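Local coordinates for ankyrin repeat family protein (Enterococcus faecalis, PDB 3HRA) that is of unknown function but, as an ankyrin repeat protein built of stacked helix pairs, probably serves as a scaffold for binding other proteins, at residues A[49-52]-A[53-56]; A[144-147]-A[148-152]; A[155-158]-A[159-162]. One frame throughout, in Å; residues are numbered along the deposited sequence.

From the N terminus, the chain first meets interaction 1, where the turn after helix 42-49 leads into helix 52-60. Interaction 2 spans most of helix 143-149 and the turn that follows, and interaction 3 opens the next helix, 155-166. Each contact joins consecutive residues, so none closes a long loop, and the three run in series without nesting or crossing. Interactions 2 and 3, with centres about 10 Å apart, belong to the two helices of one predicted ankyrin repeat and touch through Val148 and Val161 and through Arg151 and Tyr157. Interaction 1 lies in an earlier repeat, its nearest atoms about 17 Å from interaction 3 and about 18 Å from interaction 2.

Interaction 1 (A[49-52]-A[53-56]); sequences NNDI and EIAK
Asp51 O accepts the backbone N-H of Ala55 at 3.0 Å, and one residue on, Ile52 O takes that of Lys56 N at 2.9 Å. These two bonds form the opening turn of helix 52-60.

Two side-chain pairs run along the same turn. Lys56 lies alongside Ile52 and points the same way: its CG rests on Ile52 O at 3.3 Å, and its CE touches Ile52 CG2 at 3.7 Å. All its torsions beyond CG are close to 180°, so the straight methylene chain covers the isoleucine branch and carries the ammonium group past it. Ile52 CG2 reaches this chain because it stands opposite the backbone N, beside the carbonyl carbon. A lysine suits such a partly exposed place, its stem being apolar and its end charged. Asp51 and Ile54 make the second pair, also side by side, with Asp51 OD2 3.9 Å from Ile54 CD1.

Asp51 holds the N-cap position, yet its carboxylate does not cap the helix; OD2 instead forms a salt bridge with Arg16. Just before it, Asn50 leaves helix 42-49 with positive phi (53°) in a Schellman motif. Asparagine tolerates this left-handed conformation better than most residues, and after this turn the second helix of the predicted ankyrin repeat begins two residues on.

Small Ala55, buried, fits where its methyl group meets Leu43 of helix 42-49 and Ile87 of helix 85-94. Ile54 packs on Ala46 and on Thr18 and Val21 of helix 18-25, while Ile52 and Lys56 turn to Glu86 and Tyr90 of helix 85-94, so helix 52-60 lies between its counterparts in the flanking helix pairs.

Interaction 2 (A[144-147]-A[148-152]); sequences LIEA and VGLRE
Glu146 and Leu150 meet one turn apart, where the first helix of a predicted ankyrin repeat, helix 143-149, runs out into a turn. The glutamate side chain can be followed outward against a single methyl group, Leu150 CD2. Its CB lies 4.0 Å from that CD2, and CG comes closer. The carboxylate carbon CD is nearest, 3.6 Å from Leu150 CD2, with OE1 and OE2 a little farther off. The two side chains cross at a slant, and the bend of the glutamate at chi2 (-148°) keeps its flat end near the methyl. The aliphatic stem of this buried residue suits the company of Leu150, Tyr141 and Ile111. Glu115 of helix 110-115, a second acid beside it, pairs with Arg151 NH1, whose charge probably eases the crowding of carboxylates.

Leu150 N donates to Glu146 O at 3.1 Å, and Gly149 N to Ile145 O at 2.7 Å. Having no side chain suits Gly149, since a CB there would stand about 3.2 Å from Ile145 O, a tight fit. On the other flank, Val148 CG2 rests 3.3 Å from Leu144 O. Its branched side chain packs against Val161 of helix 155-166 and against Tyr184 and Ala185 of helix 181-188.

At the last turn, a water donates to both Ala147 O and Val148 O. Arg151 bends at chi2 and chi3 and grips Glu152 side-on, its NE forming a salt bridge with Glu152 OE1 at 2.9 Å. Arg151 NH2 donates to the same OE1 at 3.2 Å; NE meets the syn lone pair, NH2 the syn side but out of the carboxylate plane.

Interaction 3 (A[155-158]-A[159-162]); sequences QLYQ and DIVK
The first turns of helix 155-166, the second helix of a predicted ankyrin repeat, bring Gln155 and Asp159 together on one flank. Gln155 NE2 donates to Asp159 OD1 at 3.0 Å, but the N-H points well off the oxygen (131°), so the bond is weak. The amide and carboxylate planes stand 37° apart. Gln155 reaches its partner because CG swings opposite the backbone N and the chain then folds at chi2 (64°), turning the amide along the helix. Glutamine and aspartate suit this flank, where a neutral donor can meet an acidic acceptor near the surface. Beneath them, Asp159 N donates to Gln155 O at 2.9 Å, and Asp159 CG also rests close to that carbonyl.

The same spacing repeats in the backbone, where Val161 N meets Tyr157 O at 2.8 Å and Lys162 N meets Gln158 O. In ankyrin repeats two antiparallel helices pack against each other and against the next pair, and here the apolar side of helix 155-166 does both. Val161 CG2 sits 3.2 Å from Tyr157 O, and the side chain packs on Leu144 of helix 143-149 and on Leu197 of helix 191-198. Ile160, buried and touching Ala147 and Ile119, places its CD1 4.1 Å from Tyr157 CD1, the two side chains lying alongside and pointing the same way. That methyl also touches Leu156 CG at 4.2 Å, so one isoleucine methyl bridges an aromatic ring and a leucine.

Tyrosine suits its buried place because the ring packs with Ile160 while its hydroxyl end lies against the Arg151 guanidinium and keeps a polar partner, Tyr157 OH being hydrogen-bonded to Glu115 O. At the helix start, Asn154 OD1 accepts the backbone N-H of Tyr157.

Interaction 1 (A[49-52]-A[53-56])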
# COMPACT_ATOMS: atom_id res chain seq x y z
N ASN A 49 -11.86 -4.81 -3.81
CA ASN A 49 -12.67 -4.76 -5.03
C ASN A 49 -12.37 -3.55 -5.93
O ASN A 49 -12.82 -3.49 -7.09
CB ASN A 49 -14.15 -4.73 -4.68
CG ASN A 49 -14.70 -6.09 -4.31
OD1 ASN A 49 -14.28 -7.11 -4.83
ND2 ASN A 49 -15.67 -6.10 -3.40
N ASN A 50 -11.62 -2.59 -5.40
CA ASN A 50 -11.46 -1.26 -6.01
C ASN A 50 -12.79 -0.57 -6.32
O ASN A 50 -12.97 0.04 -7.37
CB ASN A 50 -10.54 -1.26 -7.24
CG ASN A 50 -9.97 0.12 -7.54
OD1 ASN A 50 -9.81 0.95 -6.65
ND2 ASN A 50 -9.66 0.37 -8.81
N ASP A 51 -13.72 -0.67 -5.36
CA ASP A 51 -14.97 0.07 -5.43
C ASP A 51 -14.73 1.45 -4.81
O ASP A 51 -14.89 1.65 -3.60
CB ASP A 51 -16.10 -0.69 -4.75
CG ASP A 51 -16.62 -1.85 -5.59
OD1 ASP A 51 -16.41 -1.88 -6.83
OD2 ASP A 51 -17.25 -2.74 -5.01
N ILE A 52 -14.34 2.38 -5.66
CA ILE A 52 -13.84 3.67 -5.21
C ILE A 52 -14.93 4.49 -4.47
O ILE A 52 -14.67 5.09 -3.43
CB ILE A 52 -13.27 4.47 -6.40
CG1 ILE A 52 -12.04 3.73 -6.97
CG2 ILE A 52 -12.89 5.85 -5.99
CD1 ILE A 52 -11.51 4.30 -8.31
N GLU A 53 -16.13 4.52 -5.02
CA GLU A 53 -17.17 5.35 -4.42
C GLU A 53 -17.61 4.79 -3.07
O GLU A 53 -17.84 5.54 -2.12
CB GLU A 53 -18.36 5.50 -5.38
CG GLU A 53 -19.49 6.40 -4.84
CD GLU A 53 -19.05 7.84 -4.59
OE1 GLU A 53 -19.86 8.61 -4.02
OE2 GLU A 53 -17.91 8.22 -4.97
N ILE A 54 -17.70 3.46 -2.98
CA ILE A 54 -18.03 2.82 -1.71
C ILE A 54 -16.95 3.15 -0.69
O ILE A 54 -17.24 3.49 0.46
CB ILE A 54 -18.21 1.29 -1.88
CG1 ILE A 54 -19.52 1.00 -2.62
CG2 ILE A 54 -18.17 0.57 -0.51
CD1 ILE A 54 -19.74 -0.47 -2.95
N ALA A 55 -15.69 3.03 -1.10
CA ALA A 55 -14.58 3.30 -0.19
C ALA A 55 -14.62 4.75 0.30
O ALA A 55 -14.44 5.00 1.49
CB ALA A 55 -13.22 2.97 -0.86
N LYS A 56 -14.85 5.69 -0.61
CA LYS A 56 -14.96 7.10 -0.21
C LYS A 56 -16.11 7.31 0.78
O LYS A 56 -15.96 8.00 1.80
CB LYS A 56 -15.13 8.01 -1.43
CG LYS A 56 -13.88 8.11 -2.32
CD LYS A 56 -14.18 8.93 -3.59
CE LYS A 56 -12.91 9.18 -4.38
NZ LYS A 56 -13.22 9.85 -5.68

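Interaction 2 (A[144-147]-A[148-152])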
# COMPACT_ATOMS: atom_id res chain seq x y z
N LEU A 144 13.75 0.21 -2.46
CA LEU A 144 14.76 0.16 -3.51
C LEU A 144 15.26 -1.27 -3.79
O LEU A 144 15.36 -1.69 -4.95
CB LEU A 144 15.94 1.06 -3.15
CG LEU A 144 17.00 1.16 -4.23
CD1 LEU A 144 16.45 1.86 -5.50
CD2 LEU A 144 18.23 1.90 -3.67
N ILE A 145 15.60 -2.00 -2.73
CA ILE A 145 16.10 -3.36 -2.88
C ILE A 145 15.07 -4.25 -3.55
O ILE A 145 15.41 -5.03 -4.45
CB ILE A 145 16.55 -3.96 -1.52
CG1 ILE A 145 17.86 -3.30 -1.07
CG2 ILE A 145 16.76 -5.45 -1.67
CD1 ILE A 145 18.23 -3.56 0.37
N GLU A 146 13.80 -4.15 -3.14
CA GLU A 146 12.77 -4.97 -3.76
C GLU A 146 12.59 -4.60 -5.23
O GLU A 146 12.48 -5.48 -6.09
CB GLU A 146 11.43 -4.90 -3.00
CG GLU A 146 11.49 -5.51 -1.60
CD GLU A 146 10.15 -6.14 -1.17
OE1 GLU A 146 9.15 -6.05 -1.92
OE2 GLU A 146 10.10 -6.75 -0.09
N ALA A 147 12.54 -3.29 -5.52
CA ALA A 147 12.39 -2.84 -6.90
C ALA A 147 13.51 -3.33 -7.82
O ALA A 147 13.28 -3.57 -9.01
CB ALA A 147 12.28 -1.31 -6.97
N VAL A 148 14.71 -3.48 -7.28
CA VAL A 148 15.87 -3.95 -8.05
C VAL A 148 15.99 -5.48 -8.05
O VAL A 148 16.06 -6.10 -9.11
CB VAL A 148 17.19 -3.37 -7.51
CG1 VAL A 148 18.39 -4.03 -8.22
CG2 VAL A 148 17.22 -1.86 -7.72
N GLY A 149 15.98 -6.08 -6.86
CA GLY A 149 16.37 -7.47 -6.71
C GLY A 149 15.28 -8.49 -6.92
O GLY A 149 15.55 -9.64 -7.29
N LEU A 150 14.04 -8.10 -6.68
CA LEU A 150 12.95 -9.05 -6.73
C LEU A 150 12.28 -9.05 -8.09
O LEU A 150 11.48 -9.93 -8.38
CB LEU A 150 11.93 -8.77 -5.63
CG LEU A 150 12.24 -9.41 -4.27
CD1 LEU A 150 13.66 -9.16 -3.82
CD2 LEU A 150 11.26 -8.91 -3.22
N ARG A 151 12.61 -8.07 -8.93
CA ARG A 151 11.87 -7.86 -10.17
C ARG A 151 12.75 -7.98 -11.42
O ARG A 151 13.90 -8.41 -11.35
CB ARG A 151 11.14 -6.51 -10.14
CG ARG A 151 10.14 -6.39 -8.98
CD ARG A 151 9.08 -7.51 -8.97
NE ARG A 151 8.38 -7.65 -10.25
CZ ARG A 151 7.07 -7.87 -10.38
NH1 ARG A 151 6.28 -7.94 -9.31
NH2 ARG A 151 6.54 -7.99 -11.59
N GLU A 152 12.19 -7.58 -12.56
CA GLU A 152 12.73 -7.93 -13.88
C GLU A 152 13.72 -6.93 -14.50
O GLU A 152 14.24 -7.15 -15.60
CB GLU A 152 11.56 -8.16 -14.85
CG GLU A 152 10.63 -9.32 -14.44
CD GLU A 152 9.80 -9.03 -13.19
OE1 GLU A 152 9.47 -7.85 -12.95
OE2 GLU A 152 9.48 -9.99 -12.45
O HOH W 1 14.26 -5.12 -11.13

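Interaction 3 (A[155-158]-A[159-162])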
# COMPACT_ATOMS: atom_id res chain seq x y z
N GLN A 155 12.07 -1.33 -17.97
CA GLN A 155 11.85 0.12 -17.94
C GLN A 155 11.07 0.61 -16.71
O GLN A 155 11.38 1.67 -16.15
CB GLN A 155 11.11 0.58 -19.20
CG GLN A 155 11.01 2.08 -19.29
CD GLN A 155 12.37 2.74 -19.42
OE1 GLN A 155 13.04 2.61 -20.45
NE2 GLN A 155 12.79 3.45 -18.37
N LEU A 156 10.02 -0.12 -16.35
CA LEU A 156 9.15 0.29 -15.25
C LEU A 156 9.97 0.35 -13.97
O LEU A 156 9.89 1.30 -13.21
CB LEU A 156 7.98 -0.69 -15.11
CG LEU A 156 7.02 -0.49 -13.93
CD1 LEU A 156 6.38 0.90 -13.98
CD2 LEU A 156 5.97 -1.59 -13.94
N TYR A 157 10.78 -0.67 -13.75
CA TYR A 157 11.59 -0.75 -12.53
C TYR A 157 12.76 0.22 -12.56
O TYR A 157 13.12 0.77 -11.52
CB TYR A 157 11.95 -2.19 -12.17
CG TYR A 157 10.69 -2.92 -11.75
CD1 TYR A 157 10.17 -2.75 -10.47
CD2 TYR A 157 9.98 -3.70 -12.65
CE1 TYR A 157 8.97 -3.37 -10.10
CE2 TYR A 157 8.79 -4.32 -12.28
CZ TYR A 157 8.30 -4.16 -11.01
OH TYR A 157 7.11 -4.77 -10.64
N GLN A 158 13.29 0.47 -13.75
CA GLN A 158 14.29 1.52 -13.92
C GLN A 158 13.68 2.84 -13.48
O GLN A 158 14.29 3.60 -12.75
CB GLN A 158 14.81 1.58 -15.37
CG GLN A 158 15.62 0.36 -15.79
CD GLN A 158 15.72 0.20 -17.30
OE1 GLN A 158 15.80 -0.92 -17.82
NE2 GLN A 158 15.74 1.32 -18.00
N ASP A 159 12.45 3.10 -13.90
CA ASP A 159 11.78 4.35 -13.53
C ASP A 159 11.51 4.45 -12.01
O ASP A 159 11.62 5.52 -11.42
CB ASP A 159 10.47 4.52 -14.31
CG ASP A 159 10.69 4.90 -15.79
OD1 ASP A 159 11.82 5.28 -16.18
OD2 ASP A 159 9.71 4.83 -16.57
N ILE A 160 11.14 3.33 -11.40
CA ILE A 160 10.88 3.31 -9.96
C ILE A 160 12.18 3.53 -9.19
O ILE A 160 12.22 4.31 -8.24
CB ILE A 160 10.17 2.02 -9.51
CG1 ILE A 160 8.71 2.04 -9.99
CG2 ILE A 160 10.22 1.85 -7.99
CD1 ILE A 160 8.02 0.68 -9.97
N VAL A 161 13.26 2.90 -9.65
CA VAL A 161 14.58 3.15 -9.05
C VAL A 161 14.98 4.64 -9.12
O VAL A 161 15.44 5.21 -8.14
CB VAL A 161 15.67 2.25 -9.68
CG1 VAL A 161 17.06 2.69 -9.24
CG2 VAL A 161 15.41 0.80 -9.30
N LYS A 162 14.80 5.26 -10.28
CA LYS A 162 15.13 6.67 -10.45
C LYS A 162 14.32 7.57 -9.52
O LYS A 162 14.87 8.47 -8.88
CB LYS A 162 14.92 7.10 -11.90
CG LYS A 162 15.31 8.54 -12.15
CD LYS A 162 16.83 8.70 -12.17
CE LYS A 162 17.21 10.08 -12.68
NZ LYS A 162 18.69 10.29 -12.68